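Local coordinates for hydrolase, haloacid dehalogenase-like family (Chlorobaculum tepidum, PDB 2HCF), which is probably a magnesium-dependent hydrolase of the haloacid dehalogenase superfamily, its physiological substrate not established, at residues I31-T36 with D73-T78; E77-L82 with G118-S123; E90-L95 with L128-I133; D110-L115 with Y136-A141. All blocks are in the same frame, centred on the assembly; numbering follows the deposited sequence.

Contact 1. Residues I31-T36 with D73-T78; sequences IEVYGT and DKAKET
V33 on helix 21-34 meets K74, A75 and T78 on helix 65-86 and forms the middle of a small, mostly apolar contact. Its CG2 branch does most of the touching, lying 3.6 Å from T78 OG1 and 3.8 Å from K74 CG. Both branches of V33 reach A75, and CG1, anti to the backbone N (chi1 170°), lies 4.2 Å from A75 CB. The same alanine methyl also meets the Y34 ring, Y34 CE2 lying 3.7 Å from A75 CB. On the other flank E32, its chain extended, brings OE1 to 3.7 Å from T78 CG2, a carboxylate beside a methyl with no polar partner across the contact.

T78 OG1 donates a 2.8 Å bond to K74 O from above the carbonyl plane, while T78 N reaches that oxygen from the opposite face, so the hydroxyl's orientation is fixed by its own helix while V33 CG2 packs against it. The Y34 hydroxyl bonds to I68 O of helix 65-86, and V33 CG1 lies over one ring face, toward its rim. K71 NZ of that helix bonds to V33 O near the end of helix 21-34, just ahead of G35. L30 and A29 of helix 21-34 extend the packing onto A75 and T78, while L58 of helix 50-59 touches Y34, making this a peripheral helix-helix contact at the surface of an all-helical part of the chain.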
loop_
_atom_site.group_PDB
_atom_site.type_symbol
_atom_site.label_atom_id
_atom_site.label_comp_id
_atom_site.label_asym_id
_atom_site.label_seq_id
_atom_site.Cartn_x
_atom_site.Cartn_y
_atom_site.Cartn_z
ATOM N N ILE A 31 5.880 22.574 2.554
ATOM C CA ILE A 31 6.071 24.032 2.564
ATOM C C ILE A 31 5.838 24.578 3.976
ATOM O O ILE A 31 6.608 25.399 4.486
ATOM C CB ILE A 31 5.131 24.743 1.571
ATOM C CG1 ILE A 31 5.568 24.464 0.130
ATOM C CG2 ILE A 31 5.133 26.266 1.823
ATOM C CD1 ILE A 31 4.502 24.794 -0.931
ATOM N N GLU A 32 4.779 24.093 4.612
ATOM C CA GLU A 32 4.445 24.515 5.955
ATOM C C GLU A 32 5.523 24.206 6.987
ATOM O O GLU A 32 5.768 25.012 7.876
ATOM C CB GLU A 32 3.122 23.911 6.406
ATOM C CG GLU A 32 2.721 24.408 7.772
ATOM C CD GLU A 32 1.294 24.026 8.173
ATOM O OE1 GLU A 32 0.462 23.712 7.275
ATOM O OE2 GLU A 32 1.028 24.060 9.413
ATOM N N VAL A 33 6.179 23.063 6.863
ATOM C CA VAL A 33 7.115 22.594 7.875
ATOM C C VAL A 33 8.552 22.989 7.536
ATOM O O VAL A 33 9.269 23.498 8.391
ATOM C CB VAL A 33 6.993 21.077 8.048
ATOM C CG1 VAL A 33 8.105 20.502 8.906
ATOM C CG2 VAL A 33 5.603 20.740 8.670
ATOM N N TYR A 34 8.966 22.761 6.295
ATOM C CA TYR A 34 10.342 23.042 5.884
ATOM C C TYR A 34 10.529 24.341 5.080
ATOM O O TYR A 34 11.666 24.760 4.847
ATOM C CB TYR A 34 10.875 21.890 5.031
ATOM C CG TYR A 34 10.950 20.554 5.726
ATOM C CD1 TYR A 34 12.046 20.215 6.514
ATOM C CD2 TYR A 34 9.932 19.618 5.571
ATOM C CE1 TYR A 34 12.122 18.960 7.130
ATOM C CE2 TYR A 34 9.996 18.384 6.175
ATOM C CZ TYR A 34 11.086 18.055 6.944
ATOM O OH TYR A 34 11.116 16.828 7.548
ATOM N N GLY A 35 9.433 24.951 4.623
ATOM C CA GLY A 35 9.504 26.112 3.739
ATOM C C GLY A 35 9.485 25.801 2.239
ATOM O O GLY A 35 9.242 26.678 1.429
ATOM N N THR A 36 9.734 24.551 1.871
ATOM C CA THR A 36 9.796 24.143 0.480
ATOM C C THR A 36 9.054 22.826 0.300
ATOM O O THR A 36 9.022 22.010 1.210
ATOM C CB THR A 36 11.242 23.975 0.016
ATOM O OG1 THR A 36 11.259 23.598 -1.365
ATOM C CG2 THR A 36 11.988 22.936 0.843
ATOM N N ASP A 73 8.623 14.015 11.783
ATOM C CA ASP A 73 7.358 13.663 12.451
ATOM C C ASP A 73 6.327 14.765 12.316
ATOM O O ASP A 73 5.159 14.487 12.051
ATOM C CB ASP A 73 7.571 13.286 13.927
ATOM C CG ASP A 73 8.357 11.990 14.100
ATOM O OD1 ASP A 73 8.312 11.096 13.227
ATOM O OD2 ASP A 73 9.071 11.868 15.127
ATOM N N LYS A 74 6.746 16.023 12.459
ATOM C CA LYS A 74 5.822 17.139 12.227
ATOM C C LYS A 74 5.314 17.210 10.769
ATOM O O LYS A 74 4.148 17.480 10.529
ATOM C CB LYS A 74 6.464 18.462 12.638
ATOM C CG LYS A 74 5.585 19.665 12.345
ATOM C CD LYS A 74 5.579 20.695 13.444
ATOM C CE LYS A 74 4.322 21.598 13.311
ATOM N NZ LYS A 74 3.013 20.851 13.530
ATOM N N ALA A 75 6.202 16.973 9.808
ATOM C CA ALA A 75 5.808 16.882 8.388
ATOM C C ALA A 75 4.781 15.772 8.170
ATOM O O ALA A 75 3.755 15.985 7.513
ATOM C CB ALA A 75 7.034 16.655 7.508
ATOM N N LYS A 76 5.043 14.598 8.739
ATOM C CA LYS A 76 4.083 13.485 8.678
ATOM C C LYS A 76 2.716 13.907 9.207
ATOM O O LYS A 76 1.716 13.758 8.499
ATOM C CB LYS A 76 4.597 12.272 9.456
ATOM C CG LYS A 76 3.655 11.104 9.584
ATOM C CD LYS A 76 4.260 10.087 10.487
ATOM C CE LYS A 76 3.337 8.929 10.725
ATOM N NZ LYS A 76 4.045 7.959 11.624
ATOM N N GLU A 77 2.676 14.438 10.438
ATOM C CA GLU A 77 1.416 14.801 11.077
ATOM C C GLU A 77 0.659 15.880 10.299
ATOM O O GLU A 77 -0.563 15.847 10.220
ATOM C CB GLU A 77 1.670 15.298 12.509
ATOM N N THR A 78 1.393 16.846 9.759
ATOM C CA THR A 78 0.798 17.933 8.979
ATOM C C THR A 78 0.159 17.372 7.691
ATOM O O THR A 78 -0.988 17.691 7.382
ATOM C CB THR A 78 1.860 19.040 8.673
ATOM O OG1 THR A 78 2.387 19.560 9.905
ATOM C CG2 THR A 78 1.262 20.195 7.840
#

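Contact 2. Residues E77-L82 with G118-S123; sequences ETYIAL and GNFEAS
I80 projects from helix 65-86 into the hollow formed by F120, A122 and S123 at the start of helix 121-129. Its two branches divide the work: CG2 sits against the methyl of A122, 3.6 Å from A122 CB, while CD1 reaches further in, 4.1 Å from F120 CB. A chi1 of -68° sets CG2 anti to the backbone N, where it meets A122, and A122 CB fits against both CG2 and CD1.

Next to this knob lies Y79, whose ring is a flat wedge between F120 and S123. Y79 CD2 comes in at the edge of the F120 ring, near its plane, 3.9 Å from F120 CD2. Further along the same side, Y79 CE2 passes 3.5 Å from S123 OG. F120 itself occupies the N-cap position and packs on F72 and K76 of helix 65-86 and I54 of helix 50-59.

Polar groups meet through one water, which lies in the plane of the Y79 ring at its edge. It accepts from Y79 OH and from S123 OG (2.8 Å from the water) and donates to N119 OD1 at 2.7 Å. Y79 OH is also bonded to N22, N119 OD1 to K127 NZ, and N119 ND2 to the magnesium ligand D12. The chemistry thus pairs an apolar seam with a water-mediated link that, together with K127, probably helps to orient N119 beside the metal site.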
loop_
_atom_site.group_PDB
_atom_site.type_symbol
_atom_site.label_atom_id
_atom_site.label_comp_id
_atom_site.label_asym_id
_atom_site.label_seq_id
_atom_site.Cartn_x
_atom_site.Cartn_y
_atom_site.Cartn_z
ATOM N N GLU A 77 2.676 14.438 10.438
ATOM C CA GLU A 77 1.416 14.801 11.077
ATOM C C GLU A 77 0.659 15.880 10.299
ATOM O O GLU A 77 -0.563 15.847 10.220
ATOM C CB GLU A 77 1.670 15.298 12.509
ATOM N N THR A 78 1.393 16.846 9.759
ATOM C CA THR A 78 0.798 17.933 8.979
ATOM C C THR A 78 0.159 17.372 7.691
ATOM O O THR A 78 -0.988 17.691 7.382
ATOM C CB THR A 78 1.860 19.040 8.673
ATOM O OG1 THR A 78 2.387 19.560 9.905
ATOM C CG2 THR A 78 1.262 20.195 7.840
ATOM N N TYR A 79 0.889 16.496 7.000
ATOM C CA TYR A 79 0.391 15.822 5.789
ATOM C C TYR A 79 -0.912 15.045 6.076
ATOM O O TYR A 79 -1.916 15.204 5.383
ATOM C CB TYR A 79 1.479 14.883 5.223
ATOM C CG TYR A 79 0.915 13.892 4.223
ATOM C CD1 TYR A 79 0.478 14.312 2.988
ATOM C CD2 TYR A 79 0.774 12.552 4.551
ATOM C CE1 TYR A 79 -0.080 13.423 2.077
ATOM C CE2 TYR A 79 0.226 11.651 3.653
ATOM C CZ TYR A 79 -0.206 12.099 2.418
ATOM O OH TYR A 79 -0.758 11.232 1.516
ATOM N N ILE A 80 -0.889 14.235 7.132
ATOM C CA ILE A 80 -2.043 13.418 7.489
ATOM C C ILE A 80 -3.257 14.295 7.790
ATOM O O ILE A 80 -4.362 14.038 7.293
ATOM C CB ILE A 80 -1.719 12.490 8.708
ATOM C CG1 ILE A 80 -0.707 11.429 8.293
ATOM C CG2 ILE A 80 -2.975 11.865 9.261
ATOM C CD1 ILE A 80 -0.016 10.715 9.434
ATOM N N ALA A 81 -3.056 15.313 8.618
ATOM C CA ALA A 81 -4.140 16.192 9.018
ATOM C C ALA A 81 -4.708 16.930 7.813
ATOM O O ALA A 81 -5.931 17.026 7.640
ATOM C CB ALA A 81 -3.647 17.188 10.051
ATOM N N LEU A 82 -3.820 17.411 6.946
ATOM C CA LEU A 82 -4.261 18.133 5.741
ATOM C C LEU A 82 -5.016 17.215 4.779
ATOM O O LEU A 82 -6.026 17.625 4.197
ATOM C CB LEU A 82 -3.058 18.732 5.040
ATOM C CG LEU A 82 -3.225 20.093 4.395
ATOM C CD1 LEU A 82 -3.961 21.086 5.309
ATOM C CD2 LEU A 82 -1.822 20.592 4.023
ATOM N N GLY A 118 2.520 1.631 1.157
ATOM C CA GLY A 118 3.448 2.770 1.271
ATOM C C GLY A 118 2.816 3.955 1.983
ATOM O O GLY A 118 3.500 4.919 2.331
ATOM N N ASN A 119 1.496 3.928 2.171
ATOM C CA ASN A 119 0.825 4.965 2.946
ATOM C C ASN A 119 1.173 4.891 4.450
ATOM O O ASN A 119 1.312 3.795 5.014
ATOM C CB ASN A 119 -0.708 4.829 2.819
ATOM C CG ASN A 119 -1.244 5.208 1.444
ATOM O OD1 ASN A 119 -1.475 6.399 1.173
ATOM N ND2 ASN A 119 -1.539 4.193 0.601
ATOM N N PHE A 120 1.293 6.057 5.100
ATOM C CA PHE A 120 1.157 6.139 6.539
ATOM C C PHE A 120 -0.227 5.551 6.836
ATOM O O PHE A 120 -1.156 5.677 6.028
ATOM C CB PHE A 120 1.222 7.596 7.050
ATOM C CG PHE A 120 2.547 8.291 6.809
ATOM C CD1 PHE A 120 3.731 7.771 7.319
ATOM C CD2 PHE A 120 2.599 9.499 6.118
ATOM C CE1 PHE A 120 4.965 8.426 7.095
ATOM C CE2 PHE A 120 3.804 10.147 5.912
ATOM C CZ PHE A 120 4.990 9.603 6.392
ATOM N N GLU A 121 -0.362 4.872 7.968
ATOM C CA GLU A 121 -1.624 4.226 8.309
ATOM C C GLU A 121 -2.785 5.192 8.335
ATOM O O GLU A 121 -3.856 4.852 7.838
ATOM C CB GLU A 121 -1.575 3.527 9.670
ATOM C CG GLU A 121 -2.878 2.769 10.015
ATOM C CD GLU A 121 -2.764 1.805 11.232
ATOM O OE1 GLU A 121 -1.717 1.773 11.926
ATOM O OE2 GLU A 121 -3.725 1.058 11.466
ATOM N N ALA A 122 -2.609 6.367 8.933
ATOM C CA ALA A 122 -3.762 7.222 9.174
ATOM C C ALA A 122 -4.323 7.736 7.844
ATOM O O ALA A 122 -5.542 7.792 7.676
ATOM C CB ALA A 122 -3.406 8.375 10.102
ATOM N N SER A 123 -3.427 8.082 6.911
ATOM C CA SER A 123 -3.842 8.581 5.599
ATOM C C SER A 123 -4.250 7.448 4.635
ATOM O O SER A 123 -5.218 7.589 3.865
ATOM C CB SER A 123 -2.804 9.502 5.011
ATOM O OG SER A 123 -1.517 8.908 4.999
HETATM O O HOH W 1 -0.373 8.455 2.519
#

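Contact 3. Residues E90-L95 with L128-I133; sequences EDITLL and LKLPGI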
loop_
_atom_site.group_PDB
_atom_site.type_symbol
_atom_site.label_atom_id
_atom_site.label_comp_id
_atom_site.label_asym_id
_atom_site.label_seq_id
_atom_site.Cartn_x
_atom_site.Cartn_y
_atom_site.Cartn_z
ATOM N N GLU A 90 -15.319 12.047 -3.598
ATOM C CA GLU A 90 -15.154 12.278 -5.039
ATOM C C GLU A 90 -13.705 12.273 -5.520
ATOM O O GLU A 90 -13.447 12.228 -6.736
ATOM C CB GLU A 90 -15.805 13.600 -5.416
ATOM C CG GLU A 90 -17.337 13.584 -5.287
ATOM C CD GLU A 90 -17.873 13.689 -3.847
ATOM O OE1 GLU A 90 -17.138 14.140 -2.940
ATOM O OE2 GLU A 90 -19.051 13.301 -3.622
ATOM N N ASP A 91 -12.767 12.355 -4.584
ATOM C CA ASP A 91 -11.338 12.239 -4.882
ATOM C C ASP A 91 -10.868 10.785 -5.021
ATOM O O ASP A 91 -9.779 10.552 -5.522
ATOM C CB ASP A 91 -10.508 12.950 -3.797
ATOM C CG ASP A 91 -10.760 14.453 -3.753
ATOM O OD1 ASP A 91 -10.889 15.072 -4.835
ATOM O OD2 ASP A 91 -10.812 15.028 -2.645
ATOM N N ILE A 92 -11.688 9.818 -4.588
ATOM C CA ILE A 92 -11.292 8.403 -4.548
ATOM C C ILE A 92 -12.071 7.639 -5.617
ATOM O O ILE A 92 -13.291 7.764 -5.745
ATOM C CB ILE A 92 -11.547 7.731 -3.118
ATOM C CG1 ILE A 92 -10.943 8.561 -1.976
ATOM C CG2 ILE A 92 -11.010 6.306 -3.058
ATOM C CD1 ILE A 92 -9.427 8.759 -2.019
ATOM N N THR A 93 -11.364 6.837 -6.379
ATOM C CA THR A 93 -11.951 5.964 -7.364
ATOM C C THR A 93 -11.632 4.533 -6.947
ATOM O O THR A 93 -10.484 4.157 -6.919
ATOM C CB THR A 93 -11.287 6.240 -8.721
ATOM O OG1 THR A 93 -11.650 7.558 -9.134
ATOM C CG2 THR A 93 -11.695 5.223 -9.782
ATOM N N LEU A 94 -12.658 3.764 -6.597
ATOM C CA LEU A 94 -12.492 2.337 -6.338
ATOM C C LEU A 94 -12.239 1.585 -7.667
ATOM O O LEU A 94 -12.930 1.811 -8.651
ATOM C CB LEU A 94 -13.745 1.833 -5.603
ATOM C CG LEU A 94 -13.552 0.693 -4.598
ATOM C CD1 LEU A 94 -12.837 1.196 -3.367
ATOM C CD2 LEU A 94 -14.858 0.066 -4.206
ATOM N N LEU A 95 -11.221 0.724 -7.722
ATOM C CA LEU A 95 -10.890 0.028 -8.960
ATOM C C LEU A 95 -11.847 -1.125 -9.241
ATOM O O LEU A 95 -12.670 -1.476 -8.376
ATOM C CB LEU A 95 -9.440 -0.409 -8.907
ATOM C CG LEU A 95 -8.517 0.794 -8.799
ATOM C CD1 LEU A 95 -7.050 0.354 -8.842
ATOM C CD2 LEU A 95 -8.782 1.803 -9.922
ATOM N N LEU A 128 -9.228 4.494 2.376
ATOM C CA LEU A 128 -10.050 3.281 2.332
ATOM C C LEU A 128 -11.429 3.568 2.936
ATOM O O LEU A 128 -12.450 3.042 2.485
ATOM C CB LEU A 128 -9.372 2.139 3.117
ATOM C CG LEU A 128 -8.008 1.602 2.641
ATOM C CD1 LEU A 128 -7.554 0.677 3.730
ATOM C CD2 LEU A 128 -8.120 0.891 1.356
ATOM N N LYS A 129 -11.458 4.444 3.930
ATOM C CA LYS A 129 -12.722 4.818 4.614
ATOM C C LYS A 129 -13.711 5.617 3.753
ATOM O O LYS A 129 -14.984 5.523 3.912
ATOM C CB LYS A 129 -12.396 5.668 5.849
ATOM C CG LYS A 129 -12.046 4.896 7.122
ATOM C CD LYS A 129 -11.997 5.815 8.349
ATOM C CE LYS A 129 -11.201 5.181 9.531
ATOM N NZ LYS A 129 -12.078 4.711 10.665
ATOM N N LEU A 130 -13.172 6.482 2.905
ATOM C CA LEU A 130 -14.031 7.301 2.025
ATOM C C LEU A 130 -14.972 6.425 1.203
ATOM O O LEU A 130 -16.162 6.553 1.329
ATOM C CB LEU A 130 -13.207 8.284 1.188
ATOM C CG LEU A 130 -12.617 9.414 2.022
ATOM C CD1 LEU A 130 -11.615 10.218 1.267
ATOM C CD2 LEU A 130 -13.729 10.331 2.537
ATOM N N PRO A 131 -14.448 5.471 0.417
ATOM C CA PRO A 131 -15.345 4.517 -0.247
ATOM C C PRO A 131 -15.869 3.339 0.615
ATOM O O PRO A 131 -16.582 2.473 0.110
ATOM C CB PRO A 131 -14.480 4.003 -1.406
ATOM C CG PRO A 131 -13.141 4.041 -0.863
ATOM C CD PRO A 131 -13.057 5.238 0.030
ATOM N N GLY A 132 -15.552 3.308 1.901
ATOM C CA GLY A 132 -16.146 2.323 2.802
ATOM C C GLY A 132 -15.625 0.907 2.678
ATOM O O GLY A 132 -16.421 -0.050 2.748
ATOM N N ILE A 133 -14.308 0.773 2.474
ATOM C CA ILE A 133 -13.674 -0.533 2.448
ATOM C C ILE A 133 -12.555 -0.678 3.488
ATOM O O ILE A 133 -11.755 -1.595 3.401
ATOM C CB ILE A 133 -13.095 -0.908 1.037
ATOM C CG1 ILE A 133 -12.065 0.104 0.576
ATOM C CG2 ILE A 133 -14.207 -1.007 -0.003
ATOM C CD1 ILE A 133 -11.213 -0.431 -0.508
#
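L94 and I92, both on the strand 92-94, face the turn that follows helix 121-129, and every contact between the two segments is apolar. P131 lies between the two strand residues. I92 CG2 meets CG and CD of its ring, 3.8 Å from P131 CG, the two side chains crossing at about a right angle; L94 CD1 meets CB and CG, 3.8 Å from P131 CB. The remaining branch of I92, CG1, beside the backbone N (chi1 -51°), meets L130, with I92 CG1 3.7 Å from L130 CD1. L94 uses the same CD1 methyl a second time, 3.7 Å from I133 CD1, as the two chains slide past each other in opposite directions. An alanine in place of I92 would probably leave L130 CD1 without its mate in this contact and take one of the two apolar neighbours of P131 CG, opening a gap beside the proline ring.

Backbone hydrogen bonds shape the second segment without crossing the contact. I133 N bonds to L128 O at 2.9 Å, and G132 N makes a weak bond to K129 O, with G132 at positive phi. This turns the chain so that P131 and I133 both reach L94.

Bonds to outside residues complete the setting. R99 of helix 98-106 donates to P131 O, and its side chain touches L94 and I133. T93 and D91 pair through their backbones with K17 and E19, joining strand 92-94 to strand 16-18. What results is a Schellman motif, ending helix 121-129, laid against that two-stranded antiparallel sheet near the metal-binding D12.

Contact 4. Residues D110-L115 with Y136-A141; sequences DVLLGL and YFPFGA
L112, on strand 111-116, meets P138 and F139 at the approach to strand 140-141; the two strands are joined by a beta-alpha-beta crossover through helix 121-129 in the Rossmann-like HAD core. Its CG is anti to the backbone N (chi1 174°), and beyond it CD2 lies 3.7 Å from F139 CE1, the side chains crossing at about a right angle. CD1 of L112 rests against the ring of P138.

L113 turns to the other side of the strand, where its CB and CD1 approach Y136 O and its CB also borders F137. Its carbonyl points to P138, with L113 O only 3.0 Å from P138 CD; this buried oxygen has no hydrogen-bonding partner in the model.

G114 comes next, its CA 3.4 Å from F139 O in a CA-H...O contact. A CB at this position would run into F139 CE1, so the close approach of the ring depends on the absence of a side chain.

L115 makes the one beta bridge, to G140. Its N donates to F139 O at 3.2 Å, in the carbonyl plane and on a lone pair, and its O accepts from A141 N at 2.8 Å. G140 also has no room for a CB, which would clash with L115 O. The L115 side chain covers F137, whose opposite face has Y136 CB near its rim. Replacing F137 with an alanine would probably leave L115 CD2 without the ring it covers and open a gap between L115 and Y136. That methyl sits over the ring centre, L115 CD2 being 3.6 Å from the F137 centroid and 9° off the normal, a CH-pi contact.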
loop_
_atom_site.group_PDB
_atom_site.type_symbol
_atom_site.label_atom_id
_atom_site.label_comp_id
_atom_site.label_asym_id
_atom_site.label_seq_id
_atom_site.Cartn_x
_atom_site.Cartn_y
_atom_site.Cartn_z
ATOM N N ASP A 110 -11.015 -19.077 6.866
ATOM C CA ASP A 110 -9.621 -19.476 6.614
ATOM C C ASP A 110 -8.731 -18.356 6.040
ATOM O O ASP A 110 -7.551 -18.592 5.769
ATOM C CB ASP A 110 -9.585 -20.669 5.658
ATOM C CG ASP A 110 -10.288 -20.384 4.349
ATOM O OD1 ASP A 110 -11.391 -19.809 4.371
ATOM O OD2 ASP A 110 -9.751 -20.753 3.292
ATOM N N VAL A 111 -9.285 -17.159 5.851
ATOM C CA VAL A 111 -8.544 -16.039 5.282
ATOM C C VAL A 111 -8.348 -14.941 6.325
ATOM O O VAL A 111 -9.294 -14.541 6.997
ATOM C CB VAL A 111 -9.281 -15.433 4.070
ATOM C CG1 VAL A 111 -8.548 -14.163 3.524
ATOM C CG2 VAL A 111 -9.420 -16.447 2.977
ATOM N N LEU A 112 -7.113 -14.455 6.453
ATOM C CA LEU A 112 -6.873 -13.222 7.213
ATOM C C LEU A 112 -6.483 -12.107 6.249
ATOM O O LEU A 112 -5.509 -12.232 5.523
ATOM C CB LEU A 112 -5.768 -13.404 8.242
ATOM C CG LEU A 112 -5.365 -12.116 8.962
ATOM C CD1 LEU A 112 -6.521 -11.514 9.750
ATOM C CD2 LEU A 112 -4.187 -12.390 9.846
ATOM N N LEU A 113 -7.223 -11.012 6.240
ATOM C CA LEU A 113 -6.868 -9.891 5.343
ATOM C C LEU A 113 -6.041 -8.855 6.091
ATOM O O LEU A 113 -6.338 -8.545 7.244
ATOM C CB LEU A 113 -8.095 -9.204 4.778
ATOM C CG LEU A 113 -8.851 -9.850 3.616
ATOM C CD1 LEU A 113 -10.163 -9.112 3.495
ATOM C CD2 LEU A 113 -8.083 -9.751 2.339
ATOM N N GLY A 114 -4.995 -8.347 5.436
ATOM C CA GLY A 114 -4.235 -7.216 5.953
ATOM C C GLY A 114 -3.737 -6.269 4.851
ATOM O O GLY A 114 -3.798 -6.582 3.652
ATOM N N LEU A 115 -3.236 -5.108 5.270
ATOM C CA LEU A 115 -2.719 -4.120 4.365
ATOM C C LEU A 115 -1.225 -4.187 4.425
ATOM O O LEU A 115 -0.682 -4.394 5.500
ATOM C CB LEU A 115 -3.143 -2.747 4.811
ATOM C CG LEU A 115 -4.661 -2.535 4.700
ATOM C CD1 LEU A 115 -5.029 -1.330 5.462
ATOM C CD2 LEU A 115 -5.077 -2.363 3.223
ATOM N N TYR A 136 -12.691 -3.935 6.133
ATOM C CA TYR A 136 -12.175 -5.249 5.768
ATOM C C TYR A 136 -10.784 -5.576 6.355
ATOM O O TYR A 136 -10.371 -6.737 6.366
ATOM C CB TYR A 136 -12.047 -5.377 4.243
ATOM C CG TYR A 136 -13.337 -5.359 3.497
ATOM C CD1 TYR A 136 -14.208 -6.450 3.532
ATOM C CD2 TYR A 136 -13.709 -4.241 2.747
ATOM C CE1 TYR A 136 -15.411 -6.411 2.844
ATOM C CE2 TYR A 136 -14.893 -4.208 2.056
ATOM C CZ TYR A 136 -15.734 -5.282 2.100
ATOM O OH TYR A 136 -16.924 -5.199 1.414
ATOM N N PHE A 137 -10.046 -4.573 6.797
ATOM C CA PHE A 137 -8.626 -4.753 7.105
ATOM C C PHE A 137 -8.299 -4.542 8.605
ATOM O O PHE A 137 -8.119 -3.412 9.061
ATOM C CB PHE A 137 -7.809 -3.807 6.255
ATOM C CG PHE A 137 -7.973 -4.036 4.783
ATOM C CD1 PHE A 137 -7.307 -5.081 4.158
ATOM C CD2 PHE A 137 -8.794 -3.210 4.025
ATOM C CE1 PHE A 137 -7.452 -5.297 2.800
ATOM C CE2 PHE A 137 -8.954 -3.414 2.668
ATOM C CZ PHE A 137 -8.264 -4.460 2.043
ATOM N N PRO A 138 -8.211 -5.639 9.374
ATOM C CA PRO A 138 -7.999 -5.536 10.808
ATOM C C PRO A 138 -6.586 -5.127 11.239
ATOM O O PRO A 138 -6.396 -4.775 12.392
ATOM C CB PRO A 138 -8.352 -6.957 11.297
ATOM C CG PRO A 138 -7.968 -7.824 10.172
ATOM C CD PRO A 138 -8.272 -7.040 8.930
ATOM N N PHE A 139 -5.590 -5.195 10.340
ATOM C CA PHE A 139 -4.224 -4.841 10.693
ATOM C C PHE A 139 -3.457 -4.583 9.420
ATOM O O PHE A 139 -3.985 -4.815 8.326
ATOM C CB PHE A 139 -3.534 -5.989 11.475
ATOM C CG PHE A 139 -3.006 -7.082 10.597
ATOM C CD1 PHE A 139 -3.863 -7.901 9.919
ATOM C CD2 PHE A 139 -1.644 -7.246 10.399
ATOM C CE1 PHE A 139 -3.394 -8.883 9.076
ATOM C CE2 PHE A 139 -1.174 -8.229 9.550
ATOM C CZ PHE A 139 -2.029 -9.040 8.902
ATOM N N GLY A 140 -2.189 -4.168 9.527
ATOM C CA GLY A 140 -1.336 -4.108 8.346
ATOM C C GLY A 140 0.089 -3.725 8.694
ATOM O O GLY A 140 0.430 -3.655 9.882
ATOM N N ALA A 141 0.955 -3.580 7.679
ATOM C CA ALA A 141 2.191 -2.895 7.838
ATOM C C ALA A 141 2.156 -1.667 6.923
ATOM O O ALA A 141 1.631 -1.735 5.781
ATOM C CB ALA A 141 3.367 -3.799 7.497
#

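How the contacts relate
Contact 1 is the one surface contact, while contacts 2, 3 and 4 are buried. Contacts 1 and 2 share E77 and T78 on helix 65-86 and touch through K76 and F120, so this helix faces helix 21-34 in one and the start of helix 121-129 in the other. Contact 3 takes the far end of helix 121-129, and L128 there packs on L115 and F137 of contact 4. The chemistry differs accordingly: contacts 1 and 3 have no hydrogen bonds between their segments, contact 2 adds a bridging water, and contact 4, within the parallel sheet, is the only one joined by direct backbone hydrogen bonds.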